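Side-chain contact in beta-lactamase (Escherichia coli, PDB 6PQ9), which probably hydrolyses the amide bond of beta-lactam antibiotics to give substituted beta-amino acids, as a member of the class A beta-lactamase family: residues L209-T212 and M213-T217. The protein carries 1 engineered substitution. Sequence-based numbering, arbitrary orientation.
Sequences LLNT and MIETT
Leu-209 and Met-213 meet one turn apart near the C-terminal end of helix 203-214 in the class A beta-lactamase fold. CG of Leu-209 lies 4.1 Å from SD of Met-213, and the two side chains run at a slant to each other. CG of Met-213 sits beside its own backbone N, anti to the carbonyl carbon, and 3.4 Å from Leu-209 O. The Met-213 chain then bends at its third torsion, which turns CE away from the straight line of the chain. Both side chains are buried. Val-129 of helix 121-130 and Phe-195 of helix 185-196 touch both of them.

Leu-210 and Ile-214 repeat the i to i+4 pairing on a partly exposed side. CD1 of Ile-214 is 4.1 Å from CG of Leu-210. The first torsion of Ile-214 (-68°) sets CG1 anti to the carbonyl carbon, and CG1 of Ile-214 lies 3.5 Å beyond Leu-210 O. Ala-234 of strand 233-239 touches both residues.

Asn-211 and Glu-215 form the exposed pair. Their amide and carboxylate planes are 28° apart, and ND2 of Asn-211 lies 3.1 Å from OE1 of Glu-215. Glu-215 is the first residue to leave helical geometry. Its N still donates to Asn-211 O at 2.8 Å, in a nearly straight bond (163°).

The end of the helix is tied to Ser-130, the last residue of helix 121-130: Thr-212 O bonds to its hydroxyl, and Thr-216 OG1, past the helix end, to its carbonyl. Thr-212 turns its own hydroxyl back along the helix. Leu-209 O thus takes a second bond, from Thr-212 OG1 at 2.9 Å, beside the helical one from Met-213 N at 3.1 Å.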
loop_
_atom_site.group_PDB
_atom_site.type_symbol
_atom_site.label_atom_id
_atom_site.label_comp_id
_atom_site.label_asym_id
_atom_site.label_seq_id
_atom_site.Cartn_x
_atom_site.Cartn_y
_atom_site.Cartn_z
ATOM N N LEU A 209 0.034 -10.213 9.221
ATOM C CA LEU A 209 0.073 -9.111 8.265
ATOM C C LEU A 209 0.039 -7.753 8.968
ATOM O O LEU A 209 0.796 -6.843 8.616
ATOM C CB LEU A 209 -1.083 -9.225 7.265
ATOM C CG LEU A 209 -1.081 -8.160 6.150
ATOM C CD1 LEU A 209 0.289 -8.081 5.483
ATOM C CD2 LEU A 209 -2.152 -8.428 5.101
ATOM N N LEU A 210 -0.831 -7.597 9.963
ATOM C CA LEU A 210 -0.888 -6.340 10.709
ATOM C C LEU A 210 0.471 -5.985 11.322
ATOM O O LEU A 210 0.935 -4.840 11.216
ATOM C CB LEU A 210 -1.968 -6.429 11.792
ATOM C CG LEU A 210 -2.211 -5.181 12.639
ATOM C CD1 LEU A 210 -2.391 -3.961 11.751
ATOM C CD2 LEU A 210 -3.440 -5.397 13.508
ATOM N N ASN A 211 1.131 -6.961 11.962
ATOM C CA ASN A 211 2.437 -6.697 12.569
ATOM C C ASN A 211 3.479 -6.280 11.531
ATOM O O ASN A 211 4.262 -5.353 11.772
ATOM C CB ASN A 211 2.931 -7.923 13.340
ATOM C CG ASN A 211 3.965 -7.555 14.379
ATOM O OD1 ASN A 211 3.833 -6.528 15.058
ATOM N ND2 ASN A 211 5.013 -8.365 14.494
ATOM N N THR A 212 3.520 -6.953 10.371
ATOM C CA THR A 212 4.490 -6.544 9.358
ATOM C C THR A 212 4.203 -5.146 8.818
ATOM O O THR A 212 5.114 -4.494 8.301
ATOM C CB THR A 212 4.534 -7.542 8.194
ATOM O OG1 THR A 212 3.392 -7.339 7.361
ATOM C CG2 THR A 212 4.546 -8.974 8.692
ATOM N N MET A 213 2.960 -4.673 8.921
ATOM C CA MET A 213 2.629 -3.342 8.429
ATOM C C MET A 213 2.948 -2.271 9.455
ATOM O O MET A 213 3.165 -1.111 9.085
ATOM C CB MET A 213 1.150 -3.282 8.043
ATOM C CG MET A 213 0.824 -4.003 6.742
ATOM S SD MET A 213 -0.955 -4.081 6.470
ATOM C CE MET A 213 -1.311 -2.450 5.796
ATOM N N ILE A 214 2.943 -2.635 10.741
ATOM C CA ILE A 214 3.377 -1.725 11.797
ATOM C C ILE A 214 4.892 -1.672 11.865
ATOM O O ILE A 214 5.487 -0.600 12.011
ATOM C CB ILE A 214 2.786 -2.167 13.147
ATOM C CG1 ILE A 214 1.270 -1.977 13.144
ATOM C CG2 ILE A 214 3.477 -1.430 14.297
ATOM C CD1 ILE A 214 0.574 -2.621 14.294
ATOM N N GLU A 215 5.528 -2.828 11.782
ATOM C CA GLU A 215 6.970 -2.950 11.917
ATOM C C GLU A 215 7.708 -2.668 10.625
ATOM O O GLU A 215 8.663 -3.369 10.292
ATOM C CB GLU A 215 7.288 -4.353 12.426
ATOM C CG GLU A 215 6.907 -4.556 13.870
ATOM C CD GLU A 215 7.815 -5.554 14.543
ATOM O OE1 GLU A 215 7.647 -6.771 14.283
ATOM O OE2 GLU A 215 8.709 -5.118 15.309
ATOM N N THR A 216 7.262 -1.704 9.845
ATOM C CA THR A 216 8.016 -1.305 8.670
ATOM C C THR A 216 8.778 -0.027 8.991
ATOM O O THR A 216 8.384 0.768 9.850
ATOM C CB THR A 216 7.109 -1.107 7.446
ATOM O OG1 THR A 216 7.880 -0.605 6.340
ATOM C CG2 THR A 216 5.992 -0.127 7.748
ATOM N N THR A 217 9.893 0.149 8.316
ATOM C CA THR A 217 10.688 1.334 8.532
ATOM C C THR A 217 10.528 2.323 7.376
ATOM O O THR A 217 11.092 3.421 7.422
ATOM C CB THR A 217 12.149 0.904 8.770
ATOM O OG1 THR A 217 12.802 1.887 9.562
ATOM C CG2 THR A 217 12.930 0.690 7.475
#